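Local coordinates for protein homospermidine synthase (Legionella pneumophila subsp. pneumophila str. Philadelphia 1, PDB 2PH5) that binds NAD and probably catalyses the formation of the polyamine homospermidine, at residues 19-24 with 53-58; 29-34 with 392-397. All blocks are in the same frame, centred on the assembly; numbering follows the deposited sequence.

Interaction 1 (19-24 with 53-58). With NAD (nicotinamide-adenine-dinucleotide), chain C.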
loop_
_atom_site.group_PDB
_atom_site.type_symbol
_atom_site.label_atom_id
_atom_site.label_comp_id
_atom_site.label_asym_id
_atom_site.label_seq_id
_atom_site.Cartn_x
_atom_site.Cartn_y
_atom_site.Cartn_z
ATOM N N LEU A 19 -34.229 6.322 7.507
ATOM C CA LEU A 19 -34.030 6.763 6.138
ATOM C C LEU A 19 -32.606 6.422 5.760
ATOM O O LEU A 19 -31.662 6.722 6.491
ATOM C CB LEU A 19 -34.292 8.266 5.959
ATOM C CG LEU A 19 -33.180 9.228 6.345
ATOM C CD1 LEU A 19 -33.450 10.599 5.752
ATOM C CD2 LEU A 19 -33.078 9.281 7.853
ATOM N N GLY A 20 -32.470 5.788 4.604
ATOM C CA GLY A 20 -31.177 5.345 4.136
ATOM C C GLY A 20 -31.116 3.863 4.447
ATOM O O GLY A 20 -31.659 3.435 5.464
ATOM N N PHE A 21 -30.491 3.073 3.580
ATOM C CA PHE A 21 -30.385 1.641 3.830
ATOM C C PHE A 21 -29.100 1.094 3.223
ATOM O O PHE A 21 -29.114 0.119 2.470
ATOM C CB PHE A 21 -31.599 0.900 3.253
ATOM C CG PHE A 21 -31.921 -0.396 3.966
ATOM C CD1 PHE A 21 -32.123 -0.415 5.344
ATOM C CD2 PHE A 21 -32.056 -1.591 3.253
ATOM C CE1 PHE A 21 -32.460 -1.607 6.008
ATOM C CE2 PHE A 21 -32.393 -2.787 3.905
ATOM C CZ PHE A 21 -32.596 -2.797 5.285
ATOM N N GLY A 22 -27.983 1.736 3.562
ATOM C CA GLY A 22 -26.697 1.306 3.047
ATOM C C GLY A 22 -25.953 0.369 3.984
ATOM O O GLY A 22 -26.538 -0.544 4.583
ATOM N N CYS A 23 -24.650 0.616 4.106
ATOM C CA CYS A 23 -23.753 -0.165 4.952
ATOM C C CYS A 23 -24.249 -0.209 6.399
ATOM O O CYS A 23 -24.424 -1.287 6.977
ATOM C CB CYS A 23 -22.347 0.442 4.903
ATOM S SG CYS A 23 -21.780 0.901 3.226
ATOM N N VAL A 24 -24.473 0.967 6.978
ATOM C CA VAL A 24 -24.945 1.083 8.358
ATOM C C VAL A 24 -26.391 0.602 8.551
ATOM O O VAL A 24 -26.657 -0.270 9.379
ATOM C CB VAL A 24 -24.837 2.553 8.852
ATOM C CG1 VAL A 24 -25.366 2.670 10.275
ATOM C CG2 VAL A 24 -23.388 3.009 8.795
ATOM N N VAL A 53 -29.451 -6.806 -1.682
ATOM C CA VAL A 53 -29.552 -7.583 -0.457
ATOM C C VAL A 53 -31.013 -7.749 -0.045
ATOM O O VAL A 53 -31.862 -6.908 -0.350
ATOM C CB VAL A 53 -28.745 -6.917 0.686
ATOM C CG1 VAL A 53 -29.535 -5.764 1.285
ATOM C CG2 VAL A 53 -28.391 -7.947 1.744
ATOM N N ASP A 54 -31.303 -8.841 0.650
ATOM C CA ASP A 54 -32.663 -9.118 1.074
ATOM C C ASP A 54 -32.902 -8.926 2.568
ATOM O O ASP A 54 -33.757 -9.594 3.153
ATOM C CB ASP A 54 -33.039 -10.547 0.663
ATOM C CG ASP A 54 -31.988 -11.568 1.068
ATOM O OD1 ASP A 54 -31.815 -11.809 2.283
ATOM O OD2 ASP A 54 -31.328 -12.130 0.168
ATOM N N VAL A 55 -32.167 -8.000 3.177
ATOM C CA VAL A 55 -32.304 -7.739 4.607
ATOM C C VAL A 55 -33.736 -7.321 4.965
ATOM O O VAL A 55 -34.358 -7.902 5.863
ATOM C CB VAL A 55 -31.291 -6.649 5.068
ATOM C CG1 VAL A 55 -31.417 -6.389 6.566
ATOM C CG2 VAL A 55 -29.889 -7.103 4.736
ATOM N N ALA A 56 -34.264 -6.330 4.255
ATOM C CA ALA A 56 -35.627 -5.880 4.507
ATOM C C ALA A 56 -36.635 -7.026 4.359
ATOM O O ALA A 56 -37.543 -7.165 5.178
ATOM C CB ALA A 56 -35.984 -4.748 3.562
ATOM N N GLN A 57 -36.462 -7.856 3.332
ATOM C CA GLN A 57 -37.383 -8.963 3.104
ATOM C C GLN A 57 -37.324 -10.046 4.181
ATOM O O GLN A 57 -38.337 -10.670 4.492
ATOM C CB GLN A 57 -37.142 -9.606 1.736
ATOM C CG GLN A 57 -37.412 -8.703 0.555
ATOM C CD GLN A 57 -36.176 -7.948 0.103
ATOM O OE1 GLN A 57 -35.452 -7.371 0.920
ATOM N NE2 GLN A 57 -35.930 -7.944 -1.207
ATOM N N GLN A 58 -36.143 -10.267 4.747
ATOM C CA GLN A 58 -35.983 -11.278 5.779
ATOM C C GLN A 58 -36.708 -10.880 7.053
ATOM O O GLN A 58 -37.248 -11.731 7.761
ATOM C CB GLN A 58 -34.505 -11.502 6.083
ATOM C CG GLN A 58 -33.712 -12.019 4.893
ATOM C CD GLN A 58 -33.961 -13.489 4.593
ATOM O OE1 GLN A 58 -33.444 -14.024 3.609
ATOM N NE2 GLN A 58 -34.746 -14.150 5.441
HETATM P PA NAD C . -24.190 4.344 2.184
HETATM O O1A NAD C . -23.782 5.263 1.066
HETATM O O2A NAD C . -23.800 2.910 2.090
HETATM O O5B NAD C . -25.794 4.404 2.416
HETATM C C5B NAD C . -26.468 5.658 2.486
HETATM C C4B NAD C . -27.937 5.439 2.076
HETATM O O4B NAD C . -28.545 6.711 2.119
HETATM C C3B NAD C . -28.130 4.891 0.658
HETATM O O3B NAD C . -28.929 3.706 0.689
HETATM C C2B NAD C . -28.805 6.011 -0.083
HETATM O O2B NAD C . -29.694 5.610 -1.101
HETATM C C1B NAD C . -29.443 6.837 1.036
HETATM N N9A NAD C . -29.592 8.271 0.763
HETATM C C8A NAD C . -28.720 9.019 -0.048
HETATM N N7A NAD C . -29.383 9.955 -0.756
HETATM C C5A NAD C . -30.689 9.823 -0.430
HETATM C C6A NAD C . -31.821 10.523 -0.847
HETATM N N6A NAD C . -31.789 11.543 -1.707
HETATM N N1A NAD C . -33.039 10.125 -0.315
HETATM C C2A NAD C . -33.150 9.084 0.585
HETATM N N3A NAD C . -32.048 8.384 1.017
HETATM C C4A NAD C . -30.849 8.778 0.495
HETATM O O3 NAD C . -23.515 4.953 3.478
HETATM P PN NAD C . -23.574 4.565 5.034
HETATM O O1N NAD C . -22.176 4.531 5.526
HETATM O O2N NAD C . -24.430 3.334 5.175
HETATM O O5D NAD C . -24.320 5.902 5.442
HETATM C C5D NAD C . -24.690 6.281 6.744
HETATM C C4D NAD C . -23.608 7.240 7.196
HETATM O O4D NAD C . -23.091 6.798 8.422
HETATM C C3D NAD C . -22.821 8.464 6.777
HETATM O O3D NAD C . -23.514 9.663 7.087
HETATM C C2D NAD C . -21.537 8.294 7.570
HETATM O O2D NAD C . -20.838 9.489 7.771
HETATM C C1D NAD C . -22.013 7.611 8.847
HETATM N N1N NAD C . -21.072 6.662 9.487
HETATM C C2N NAD C . -20.651 6.870 10.782
HETATM C C3N NAD C . -19.774 5.923 11.351
HETATM C C7N NAD C . -19.278 6.057 12.749
HETATM O O7N NAD C . -18.442 5.075 13.218
HETATM N N7N NAD C . -19.628 7.049 13.541
HETATM C C4N NAD C . -19.332 4.781 10.610
HETATM C C5N NAD C . -19.785 4.610 9.285
HETATM C C6N NAD C . -20.646 5.531 8.719
#

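Interaction 2 (29-34 with 392-397). With NAD (nicotinamide-adenine-dinucleotide), chain C.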
loop_
_atom_site.group_PDB
_atom_site.type_symbol
_atom_site.label_atom_id
_atom_site.label_comp_id
_atom_site.label_asym_id
_atom_site.label_seq_id
_atom_site.Cartn_x
_atom_site.Cartn_y
_atom_site.Cartn_z
HETATM N N MSE A 29 -30.519 -3.319 11.325
HETATM C CA MSE A 29 -31.720 -4.144 11.403
HETATM C C MSE A 29 -31.706 -5.211 12.488
HETATM O O MSE A 29 -32.574 -5.224 13.364
HETATM C CB MSE A 29 -31.988 -4.797 10.054
HETATM C CG MSE A 29 -32.509 -3.838 9.024
HETATM SE SE MSE A 29 -34.299 -3.294 9.453
HETATM C CE MSE A 29 -35.243 -4.336 8.124
ATOM N N PRO A 30 -30.724 -6.123 12.447
ATOM C CA PRO A 30 -30.626 -7.189 13.444
ATOM C C PRO A 30 -30.648 -6.707 14.897
ATOM O O PRO A 30 -31.338 -7.289 15.735
ATOM C CB PRO A 30 -29.306 -7.862 13.090
ATOM C CG PRO A 30 -29.230 -7.674 11.615
ATOM C CD PRO A 30 -29.646 -6.250 11.450
ATOM N N LEU A 31 -29.898 -5.648 15.193
ATOM C CA LEU A 31 -29.821 -5.126 16.558
ATOM C C LEU A 31 -31.126 -4.514 17.068
ATOM O O LEU A 31 -31.392 -4.512 18.269
ATOM C CB LEU A 31 -28.676 -4.100 16.684
ATOM C CG LEU A 31 -27.249 -4.642 16.862
ATOM C CD1 LEU A 31 -26.871 -5.459 15.652
ATOM C CD2 LEU A 31 -26.249 -3.501 17.057
ATOM N N ILE A 32 -31.945 -4.001 16.161
ATOM C CA ILE A 32 -33.207 -3.400 16.560
ATOM C C ILE A 32 -34.204 -4.470 17.002
ATOM O O ILE A 32 -34.900 -4.314 18.008
ATOM C CB ILE A 32 -33.811 -2.603 15.412
ATOM C CG1 ILE A 32 -32.777 -1.601 14.891
ATOM C CG2 ILE A 32 -35.065 -1.891 15.888
ATOM C CD1 ILE A 32 -33.228 -0.826 13.677
ATOM N N PHE A 33 -34.272 -5.560 16.248
ATOM C CA PHE A 33 -35.185 -6.636 16.595
ATOM C C PHE A 33 -34.607 -7.495 17.704
ATOM O O PHE A 33 -35.310 -8.300 18.308
ATOM C CB PHE A 33 -35.490 -7.487 15.366
ATOM C CG PHE A 33 -36.331 -6.782 14.354
ATOM C CD1 PHE A 33 -37.664 -6.493 14.627
ATOM C CD2 PHE A 33 -35.785 -6.366 13.144
ATOM C CE1 PHE A 33 -38.447 -5.795 13.704
ATOM C CE2 PHE A 33 -36.556 -5.669 12.215
ATOM C CZ PHE A 33 -37.890 -5.382 12.495
ATOM N N GLU A 34 -33.324 -7.308 17.981
ATOM C CA GLU A 34 -32.658 -8.073 19.025
ATOM C C GLU A 34 -32.844 -7.399 20.382
ATOM O O GLU A 34 -32.913 -8.068 21.411
ATOM C CB GLU A 34 -31.168 -8.202 18.707
ATOM C CG GLU A 34 -30.407 -9.164 19.608
ATOM C CD GLU A 34 -28.914 -9.161 19.329
ATOM O OE1 GLU A 34 -28.523 -8.985 18.151
ATOM O OE2 GLU A 34 -28.127 -9.342 20.282
ATOM N N THR A 392 -16.241 -4.341 11.440
ATOM C CA THR A 392 -16.393 -2.890 11.353
ATOM C C THR A 392 -17.827 -2.412 11.523
ATOM O O THR A 392 -18.106 -1.592 12.396
ATOM C CB THR A 392 -15.860 -2.361 9.997
ATOM O OG1 THR A 392 -14.519 -2.825 9.802
ATOM C CG2 THR A 392 -15.875 -0.838 9.963
ATOM N N SER A 393 -18.735 -2.913 10.693
ATOM C CA SER A 393 -20.122 -2.478 10.787
ATOM C C SER A 393 -20.710 -2.731 12.174
ATOM O O SER A 393 -21.374 -1.858 12.740
ATOM C CB SER A 393 -20.982 -3.172 9.725
ATOM O OG SER A 393 -21.055 -4.567 9.953
ATOM N N LEU A 394 -20.457 -3.917 12.726
ATOM C CA LEU A 394 -20.995 -4.265 14.039
ATOM C C LEU A 394 -20.596 -3.297 15.146
ATOM O O LEU A 394 -21.372 -3.049 16.068
ATOM C CB LEU A 394 -20.594 -5.688 14.450
ATOM C CG LEU A 394 -21.300 -6.183 15.725
ATOM C CD1 LEU A 394 -22.810 -5.994 15.552
ATOM C CD2 LEU A 394 -20.977 -7.658 15.988
ATOM N N GLN A 395 -19.395 -2.743 15.063
ATOM C CA GLN A 395 -18.966 -1.819 16.098
ATOM C C GLN A 395 -19.718 -0.499 15.952
ATOM O O GLN A 395 -19.951 0.209 16.935
ATOM C CB GLN A 395 -17.458 -1.577 16.018
ATOM C CG GLN A 395 -16.622 -2.796 16.302
ATOM C CD GLN A 395 -15.146 -2.563 16.013
ATOM O OE1 GLN A 395 -14.780 -2.125 14.925
ATOM N NE2 GLN A 395 -14.293 -2.858 16.988
ATOM N N VAL A 396 -20.124 -0.182 14.726
ATOM C CA VAL A 396 -20.840 1.060 14.475
ATOM C C VAL A 396 -22.294 0.987 14.909
ATOM O O VAL A 396 -22.805 1.916 15.538
ATOM C CB VAL A 396 -20.801 1.440 12.988
ATOM C CG1 VAL A 396 -21.310 2.856 12.806
ATOM C CG2 VAL A 396 -19.389 1.286 12.453
ATOM N N VAL A 397 -22.962 -0.112 14.578
ATOM C CA VAL A 397 -24.364 -0.259 14.933
ATOM C C VAL A 397 -24.538 -0.580 16.416
ATOM O O VAL A 397 -25.582 -0.282 17.007
ATOM C CB VAL A 397 -25.065 -1.330 14.034
ATOM C CG1 VAL A 397 -24.997 -0.891 12.578
ATOM C CG2 VAL A 397 -24.425 -2.699 14.204
HETATM P PA NAD C . -24.190 4.344 2.184
HETATM O O1A NAD C . -23.782 5.263 1.066
HETATM O O2A NAD C . -23.800 2.910 2.090
HETATM O O5B NAD C . -25.794 4.404 2.416
HETATM C C5B NAD C . -26.468 5.658 2.486
HETATM C C4B NAD C . -27.937 5.439 2.076
HETATM O O4B NAD C . -28.545 6.711 2.119
HETATM C C3B NAD C . -28.130 4.891 0.658
HETATM O O3B NAD C . -28.929 3.706 0.689
HETATM C C2B NAD C . -28.805 6.011 -0.083
HETATM O O2B NAD C . -29.694 5.610 -1.101
HETATM C C1B NAD C . -29.443 6.837 1.036
HETATM N N9A NAD C . -29.592 8.271 0.763
HETATM C C8A NAD C . -28.720 9.019 -0.048
HETATM N N7A NAD C . -29.383 9.955 -0.756
HETATM C C5A NAD C . -30.689 9.823 -0.430
HETATM C C6A NAD C . -31.821 10.523 -0.847
HETATM N N6A NAD C . -31.789 11.543 -1.707
HETATM N N1A NAD C . -33.039 10.125 -0.315
HETATM C C2A NAD C . -33.150 9.084 0.585
HETATM N N3A NAD C . -32.048 8.384 1.017
HETATM C C4A NAD C . -30.849 8.778 0.495
HETATM O O3 NAD C . -23.515 4.953 3.478
HETATM P PN NAD C . -23.574 4.565 5.034
HETATM O O1N NAD C . -22.176 4.531 5.526
HETATM O O2N NAD C . -24.430 3.334 5.175
HETATM O O5D NAD C . -24.320 5.902 5.442
HETATM C C5D NAD C . -24.690 6.281 6.744
HETATM C C4D NAD C . -23.608 7.240 7.196
HETATM O O4D NAD C . -23.091 6.798 8.422
HETATM C C3D NAD C . -22.821 8.464 6.777
HETATM O O3D NAD C . -23.514 9.663 7.087
HETATM C C2D NAD C . -21.537 8.294 7.570
HETATM O O2D NAD C . -20.838 9.489 7.771
HETATM C C1D NAD C . -22.013 7.611 8.847
HETATM N N1N NAD C . -21.072 6.662 9.487
HETATM C C2N NAD C . -20.651 6.870 10.782
HETATM C C3N NAD C . -19.774 5.923 11.351
HETATM C C7N NAD C . -19.278 6.057 12.749
HETATM O O7N NAD C . -18.442 5.075 13.218
HETATM N N7N NAD C . -19.628 7.049 13.541
HETATM C C4N NAD C . -19.332 4.781 10.610
HETATM C C5N NAD C . -19.785 4.610 9.285
HETATM C C6N NAD C . -20.646 5.531 8.719
#

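Interaction 1 (19-24 with 53-58)
The F21 side chain reaches from the glycine-rich turn to the first turn of helix 55-59. There its ring meets V55 and A56. A56 N lies at the edge of the ring, near its plane, 4.0 Å from F21 CE2. The methyl group A56 CB sits 4.1 Å from the same F21 CE2. V55 approaches obliquely from one branch. Its CG1, the methyl opposite the backbone N (chi1 -179°), comes within 4.0 Å of F21 CZ. The contact is apolar and buried on both sides. The F21 ring leaves the backbone on the side roughly opposite its own N (chi1 -153°). The buried ring thus points to helix 55-59, while F21 N faces the cofactor, giving NAD O3B a weak hydrogen bond of 3.3 Å.

The same turn is the phosphate-binding loop of a Rossmann fold, and G20 and G22 fit its glycine pattern. G22, the N-cap residue of helix 23-35, has no side chain, and its CA approaches NAD O5B to 3.3 Å. C23 N bonds NAD O2A at 3.2 Å and also lies 2.9 Å from NAD O2N. V24 N bonds NAD O2N at 3.0 Å and 165°. Two successive amides at the helix start thus hold the pyrophosphate. The helix end would be expected to favour this negative charge. V24 CG2 also lies against NAD C6N of the nicotinamide ring.

Around the contact, F21 packs on I45 and A47 of strand 43-47 and on M29 of helix 23-35. V55 rests on Q26 and M29 of that same helix. L19 ends strand 16-19, which runs between the parallel strands 43-47 and 86-89.

Interaction 2 (29-34 with 392-397)
T392 OG1 is gripped by D357 OD2, Q211 NE2 and T225 OG1, near the start of the helix whose L394 and V397 meet L31. This is helix-to-helix packing between the Rossmann fold and a helix of the C-terminal part. Helix 23-35, the first helix of that fold, faces helix 391-408, which belongs to the saccharopine dehydrogenase-type C-terminal part. L31 does the work from the first helix. Its side chain meets that of V397 at about a right angle, with CD2 3.5 Å from V397 CG2. The same L31 CD2 also sits 3.3 Å from the backbone V397 O. V397 chi1 of -61° sets CG1 opposite the carbonyl carbon and leaves CG2 between the backbone N and the carbonyl carbon, facing L31. The other branch, L31 CD1, touches L394 CD1 at 4.1 Å. L394 starts off to one side, but its end bends back to L31. All three side chains are buried. Y433 packs on L31 from a loop. S393 and V397 also lie on A27, one turn earlier in helix 23-35. V396 turns instead to the cofactor, with CG1 3.5 Å from NAD C4N of the nicotinamide ring.

Overall arrangement
The centres of the two interactions lie about 12 Å apart, and both use helix 23-35. Interaction 1 takes in the start of this helix and interaction 2 a part further along. In chain order the segments alternate: 19-24, 29-34, 53-58, 392-397. The two contacts touch each other. M29 CG is 3.8 Å from F21 CE1, and V397 CG1 is 3.7 Å from V24 O. Interaction 1 stays within the Rossmann-type part, beside its parallel sheet. Interaction 2 joins that part to a helix far along the sequence. Helix 23-35 begins at the phosphate-binding turn and packs further along on helix 391-408, whose V396 lies against the nicotinamide ring.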